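Ribulose-1,5-bisphosphate carboxylase/oxygenase large subunit (Rhodopseudomonas palustris, PDB 3QFW) belongs to the Rubisco-like proteins and probably acts as an enolase or isomerase on a sugar phosphate instead of fixing carbon dioxide. Local coordinates at the interface of chains A and B. Numbering follows the deposited sequence. Chains: chain A/B, Ribulose-1,5-bisphosphate carboxylase/oxygenase large subunit.

Contact 1: the interface of chains A and B. Residues chain A 167, 254-257; chain B 35, 85, 89-90, 93.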
# COMPACT_ATOMS: atom_id res chain seq x y z
N HIS A 167 -6.87 15.47 1.11
CA HIS A 167 -6.25 14.22 1.51
C HIS A 167 -4.76 14.46 1.74
O HIS A 167 -4.08 13.65 2.37
CB HIS A 167 -6.41 13.16 0.43
CG HIS A 167 -5.43 13.28 -0.68
ND1 HIS A 167 -4.24 12.58 -0.70
CD2 HIS A 167 -5.44 14.04 -1.80
CE1 HIS A 167 -3.56 12.90 -1.79
NE2 HIS A 167 -4.26 13.79 -2.47
N HIS A 254 -10.39 7.44 1.68
CA HIS A 254 -9.84 8.14 0.53
C HIS A 254 -8.93 7.16 -0.24
O HIS A 254 -8.27 6.32 0.37
CB HIS A 254 -9.00 9.34 0.98
CG HIS A 254 -8.53 10.21 -0.14
ND1 HIS A 254 -7.32 10.00 -0.78
CD2 HIS A 254 -9.11 11.26 -0.76
CE1 HIS A 254 -7.18 10.90 -1.74
NE2 HIS A 254 -8.24 11.68 -1.74
N PRO A 255 -8.89 7.27 -1.57
CA PRO A 255 -8.21 6.24 -2.34
C PRO A 255 -6.73 6.51 -2.61
O PRO A 255 -6.16 5.83 -3.47
CB PRO A 255 -8.97 6.28 -3.67
CG PRO A 255 -9.27 7.72 -3.85
CD PRO A 255 -9.63 8.21 -2.44
N ALA A 256 -6.11 7.47 -1.93
CA ALA A 256 -4.67 7.72 -2.15
C ALA A 256 -3.85 6.41 -2.16
O ALA A 256 -3.97 5.58 -1.26
CB ALA A 256 -4.13 8.67 -1.11
N MET A 257 -3.02 6.26 -3.19
CA MET A 257 -2.16 5.07 -3.40
C MET A 257 -2.92 3.79 -3.75
O MET A 257 -2.33 2.70 -3.72
CB MET A 257 -1.20 4.84 -2.23
CG MET A 257 0.09 5.66 -2.29
SD MET A 257 1.22 5.21 -3.66
CE MET A 257 1.63 3.54 -3.18
N GLU B 35 -3.89 20.56 -5.65
CA GLU B 35 -5.03 19.83 -6.18
C GLU B 35 -6.23 20.78 -6.22
O GLU B 35 -7.34 20.43 -5.82
CB GLU B 35 -5.29 18.59 -5.31
CG GLU B 35 -6.50 17.75 -5.71
CD GLU B 35 -6.76 16.62 -4.73
OE1 GLU B 35 -5.89 16.36 -3.88
OE2 GLU B 35 -7.84 15.99 -4.81
N ASN B 85 2.41 9.81 0.10
CA ASN B 85 1.19 10.55 -0.23
C ASN B 85 1.46 11.73 -1.17
O ASN B 85 0.87 11.83 -2.24
CB ASN B 85 0.49 11.01 1.05
CG ASN B 85 -0.94 11.48 0.82
OD1 ASN B 85 -1.62 11.07 -0.13
ND2 ASN B 85 -1.41 12.35 1.70
N GLY B 89 0.34 9.86 -4.13
CA GLY B 89 -0.98 9.51 -3.62
C GLY B 89 -2.09 9.45 -4.66
O GLY B 89 -2.68 8.39 -4.92
N ASN B 90 -2.40 10.61 -5.25
CA ASN B 90 -3.45 10.70 -6.25
C ASN B 90 -3.04 10.24 -7.63
O ASN B 90 -3.84 9.65 -8.35
CB ASN B 90 -3.99 12.14 -6.33
CG ASN B 90 -5.01 12.43 -5.25
OD1 ASN B 90 -5.55 11.51 -4.62
ND2 ASN B 90 -5.29 13.71 -5.03
N ILE B 93 -3.53 6.79 -9.16
CA ILE B 93 -4.82 6.38 -9.72
C ILE B 93 -4.86 6.57 -11.24
O ILE B 93 -5.70 5.98 -11.92
CB ILE B 93 -5.99 7.15 -9.07
CG1 ILE B 93 -5.90 7.07 -7.55
CG2 ILE B 93 -7.32 6.61 -9.58
CD1 ILE B 93 -6.29 5.73 -6.99

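Contact 2: the interface of chains A and B. Residues chain A 31, 34-35, 90; chain B 139, 166-167, 289-290.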
# COMPACT_ATOMS: atom_id res chain seq x y z
N GLU A 31 1.37 -19.04 -7.29
CA GLU A 31 1.90 -17.77 -6.80
C GLU A 31 1.15 -17.20 -5.59
O GLU A 31 1.76 -16.63 -4.68
CB GLU A 31 1.89 -16.73 -7.93
CG GLU A 31 2.65 -17.16 -9.16
CD GLU A 31 4.00 -16.49 -9.27
OE1 GLU A 31 4.68 -16.33 -8.23
OE2 GLU A 31 4.37 -16.12 -10.40
N VAL A 34 1.29 -21.55 -2.36
CA VAL A 34 2.49 -22.09 -1.76
C VAL A 34 3.75 -21.47 -2.35
O VAL A 34 4.79 -21.47 -1.70
CB VAL A 34 2.53 -23.60 -1.96
CG1 VAL A 34 1.43 -24.25 -1.16
CG2 VAL A 34 2.39 -23.92 -3.44
N GLU A 35 3.64 -20.96 -3.57
CA GLU A 35 4.73 -20.26 -4.20
C GLU A 35 5.93 -21.22 -4.24
O GLU A 35 7.07 -20.84 -3.99
CB GLU A 35 5.03 -19.00 -3.39
CG GLU A 35 6.06 -18.05 -4.01
CD GLU A 35 6.37 -16.88 -3.10
OE1 GLU A 35 5.53 -16.58 -2.22
OE2 GLU A 35 7.46 -16.28 -3.24
N ASN A 90 2.09 -11.06 -4.12
CA ASN A 90 3.11 -11.30 -5.13
C ASN A 90 2.67 -10.90 -6.52
O ASN A 90 3.43 -10.32 -7.28
CB ASN A 90 3.49 -12.79 -5.18
CG ASN A 90 4.49 -13.19 -4.10
OD1 ASN A 90 4.51 -14.35 -3.68
ND2 ASN A 90 5.32 -12.25 -3.66
N LYS B 139 9.19 -22.88 2.78
CA LYS B 139 7.96 -23.15 2.05
C LYS B 139 7.79 -24.66 2.06
O LYS B 139 8.79 -25.39 2.15
CB LYS B 139 8.11 -22.69 0.60
CG LYS B 139 8.51 -21.23 0.45
CD LYS B 139 8.63 -20.84 -1.01
CE LYS B 139 8.76 -19.32 -1.15
NZ LYS B 139 8.89 -18.89 -2.57
N ASP B 166 8.53 -17.80 4.16
CA ASP B 166 7.67 -17.47 3.04
C ASP B 166 7.01 -16.14 3.44
O ASP B 166 6.66 -15.93 4.60
CB ASP B 166 6.63 -18.57 2.85
CG ASP B 166 5.68 -18.29 1.71
OD1 ASP B 166 5.16 -17.17 1.60
OD2 ASP B 166 5.46 -19.21 0.90
N HIS B 167 6.87 -15.23 2.48
CA HIS B 167 6.26 -13.94 2.79
C HIS B 167 4.78 -14.14 3.09
O HIS B 167 4.12 -13.26 3.65
CB HIS B 167 6.40 -12.98 1.62
CG HIS B 167 5.36 -13.18 0.57
ND1 HIS B 167 4.18 -12.45 0.55
CD2 HIS B 167 5.29 -14.04 -0.47
CE1 HIS B 167 3.44 -12.85 -0.47
NE2 HIS B 167 4.10 -13.81 -1.11
N ARG B 289 10.28 -15.57 -12.68
CA ARG B 289 8.85 -15.67 -13.00
C ARG B 289 8.25 -14.31 -13.35
O ARG B 289 7.18 -14.23 -13.96
CB ARG B 289 8.07 -16.26 -11.83
CG ARG B 289 8.40 -17.70 -11.50
CD ARG B 289 7.36 -18.29 -10.56
NE ARG B 289 7.20 -17.49 -9.35
CZ ARG B 289 7.96 -17.62 -8.26
NH1 ARG B 289 8.94 -18.51 -8.24
NH2 ARG B 289 7.75 -16.85 -7.20
N PHE B 290 8.94 -13.24 -12.97
CA PHE B 290 8.42 -11.89 -13.13
C PHE B 290 9.05 -11.18 -14.33
O PHE B 290 9.90 -11.75 -15.02
CB PHE B 290 8.58 -11.09 -11.84
CG PHE B 290 7.85 -11.70 -10.66
CD1 PHE B 290 8.23 -12.94 -10.16
CD2 PHE B 290 6.80 -11.04 -10.06
CE1 PHE B 290 7.56 -13.52 -9.10
CE2 PHE B 290 6.13 -11.61 -8.98
CZ PHE B 290 6.51 -12.85 -8.50
O HOH W 1 1.77 -15.63 -2.27

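Contact 3: the interface of chains A and B. Residues chain A 208-210, 213, 238; chain B 208-210, 238.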
# COMPACT_ATOMS: atom_id res chain seq x y z
N THR A 208 1.89 6.70 11.62
CA THR A 208 1.85 5.34 12.17
C THR A 208 0.54 5.16 12.90
O THR A 208 -0.23 6.11 13.06
CB THR A 208 2.96 5.08 13.20
OG1 THR A 208 2.74 5.90 14.36
CG2 THR A 208 4.36 5.35 12.62
N LEU A 209 0.29 3.94 13.36
CA LEU A 209 -0.91 3.67 14.16
C LEU A 209 -0.90 4.53 15.42
O LEU A 209 -1.95 4.96 15.89
CB LEU A 209 -1.00 2.18 14.52
CG LEU A 209 -2.25 1.79 15.30
CD1 LEU A 209 -3.50 2.22 14.56
CD2 LEU A 209 -2.27 0.29 15.56
N ASP A 210 0.29 4.77 15.98
CA ASP A 210 0.42 5.68 17.11
C ASP A 210 -0.01 7.08 16.73
O ASP A 210 -0.76 7.74 17.46
CB ASP A 210 1.87 5.73 17.60
CG ASP A 210 2.35 4.41 18.18
OD1 ASP A 210 1.53 3.50 18.40
OD2 ASP A 210 3.56 4.29 18.44
N ARG A 213 -3.94 7.17 16.31
CA ARG A 213 -4.71 7.13 17.55
C ARG A 213 -4.65 8.46 18.30
O ARG A 213 -5.62 8.87 18.92
CB ARG A 213 -4.27 5.99 18.47
CG ARG A 213 -4.43 4.59 17.88
CD ARG A 213 -4.41 3.52 18.98
NE ARG A 213 -3.22 2.69 18.95
CZ ARG A 213 -3.22 1.38 18.72
NH1 ARG A 213 -4.35 0.73 18.49
NH2 ARG A 213 -2.08 0.72 18.71
N ASN A 238 -4.19 -1.36 9.85
CA ASN A 238 -4.33 -0.22 10.76
C ASN A 238 -5.57 0.64 10.50
O ASN A 238 -6.16 1.20 11.44
CB ASN A 238 -3.07 0.64 10.70
CG ASN A 238 -1.81 -0.18 10.91
OD1 ASN A 238 -1.57 -0.69 12.01
ND2 ASN A 238 -1.01 -0.32 9.86
N THR B 208 -1.43 -5.27 12.26
CA THR B 208 -1.38 -3.87 12.71
C THR B 208 -0.04 -3.62 13.38
O THR B 208 0.70 -4.56 13.65
CB THR B 208 -2.46 -3.56 13.76
OG1 THR B 208 -2.17 -4.27 14.97
CG2 THR B 208 -3.88 -3.93 13.26
N LEU B 209 0.26 -2.36 13.67
CA LEU B 209 1.48 -2.03 14.39
C LEU B 209 1.53 -2.78 15.73
O LEU B 209 2.60 -3.20 16.16
CB LEU B 209 1.60 -0.53 14.60
CG LEU B 209 2.85 -0.01 15.32
CD1 LEU B 209 4.14 -0.48 14.63
CD2 LEU B 209 2.80 1.51 15.41
N ASP B 210 0.37 -2.95 16.36
CA ASP B 210 0.29 -3.73 17.60
C ASP B 210 0.72 -5.17 17.37
O ASP B 210 1.54 -5.73 18.12
CB ASP B 210 -1.13 -3.72 18.18
CG ASP B 210 -1.62 -2.32 18.53
OD1 ASP B 210 -0.80 -1.40 18.71
OD2 ASP B 210 -2.86 -2.15 18.63
N ASN B 238 4.54 2.48 9.48
CA ASN B 238 4.73 1.44 10.50
C ASN B 238 5.99 0.59 10.30
O ASN B 238 6.64 0.17 11.27
CB ASN B 238 3.49 0.57 10.56
CG ASN B 238 2.25 1.40 10.73
OD1 ASN B 238 2.07 2.06 11.75
ND2 ASN B 238 1.39 1.39 9.72

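Contact 1: the interface of chains A and B
The backbone N of A:Met257 donates to the carbonyl O of B:Gly89 at 2.8 Å, nearly straight at 172°; glycine has no side chain to obstruct this close backbone approach. Beside it, A:His167 is held between two asparagines. Its ND1 lies 3.1 Å from B:Asn85 OD1, which sits at the ring edge in plane, a hydrogen bond if ND1 carries the proton. The B:Asn85 amide also gives ND2 to the A:His167 carbonyl O at 3.0 Å, from above the carbonyl plane. With CG anti to its backbone N (chi1 -166°), B:Asn85 stretches toward both targets. An alanine here would probably leave A:His167 ND1 and carbonyl O without these mates and the imidazole freer to turn. B:Asn90 comes tip to tip: its ND2 lies 2.8 Å from NE2, tilted well out of the ring plane, a hydrogen bond if the amide is modelled the right way round, with OD1 over the ring face. Behind, A:His254 lies with its ring centre under A:His167 CB, and A:Ala256 N bonds to its ND1. In the fold, A:His167 and A:His254 follow strands 162-165 and 250-253 at the barrel mouth, while B:Asn85 and B:Asn90 come from helix 80-88 and the loop after it.

Contact 2: the interface of chains A and B
The end of helix 18-31, the loop behind it and the loop after helix 80-88 of chain A lie against chain B loops that follow strands 133-138, 162-165 and 280-284, the mouth of the Rubisco-family alpha/beta barrel. B:Lys139 belongs to the Lys-Pro motif after the first of these strands. Its extended chain reaches A:Glu35, where NZ donates to the carbonyl O at 3.0 Å, in the carbonyl plane, and forms a salt bridge with OE2 at 3.1 Å. A long, flexible lysine suits this double task, and the left-handed backbone of A:Glu35 (phi 58°) helps to present its carbonyl. The other carboxylate oxygen, OE1, lies at the edge of the B:His167 ring, in plane. That ring's NE2 meets A:Asn90 OD1 at 2.7 Å, from above the amide plane; a water 2.6 Å from A:Glu31 O also lies 3.2 Å from B:His167 NE2. B:Arg289 and A:Glu31 run antiparallel alongside one another, and NE bridges to OE1 at 3.0 Å from above the carboxylate plane, the two planes 74° apart. This steep approach, with the NH2 bond weak, goes with an arginine chain bent at chi3 (-55°). B:Phe290 turns its ring edge, at CE2, to A:Asn90 O.

Contact 3: the interface of chains A and B
Both chains run from an extended A:Thr208 or B:Thr208 (psi 175° and 170°) straight into helix 209-222, so the two helix starts face each other near the two-fold axis. A:Leu209 N gives its amide hydrogen to B:Asn238 OD1, and B:Leu209 N to A:Asn238 OD1, each bond 3.0 Å and in the carbonyl plane. Asparagine suits the place: its carbonyl accepts from the first turn of the partner's helix, where the helix end would probably add a favourable charge effect. The two asparagine amides meet tip to tip, but their ND2 atoms, 2.9 Å apart, form no hydrogen bond; the contact is probably tolerated because each OD1 is held by its leucine. Next to the amides along the axis, the leucines touch through their CB atoms, 3.8 Å apart, a small apolar patch.

A:Arg213 reaches B:Asp210 tip to tip, its guanidinium only 9° from the carboxylate plane. NH2 meets OD1 at 2.5 Å, a notably short contact, and OD2 at 3.0 Å, both through syn lone pairs; NH1 adds a longer bond to OD2 at 3.3 Å. A:Leu209 CD2 lies over one guanidinium face and probably helps fix its rotation. Each aspartate also touches the partner's leucine CD2, but A:Asp210 buries little surface, and the arginine pairing departs from exact two-fold symmetry. The site probably helps hold the barrel domains together at the centre of the dimer, as in the Rubisco family.

Contacts 1 and 2 are overlapping portions of one two-fold repeated arrangement: both use residues 35, 90 and 167, with the chains exchanged, and the centres of their C-alpha atoms lie about 29 Å apart. The amide of residue 90 is modelled the opposite way round in the two, a choice density seldom decides. Contact 3 lies nearer the axis, about 20 Å from contact 1 and 27 Å from contact 2, and joins barrel to barrel. Together they suggest a dimer in which each chain completes the mouth of its partner's barrel, as in Rubisco, so assembly and a formed active site probably go together.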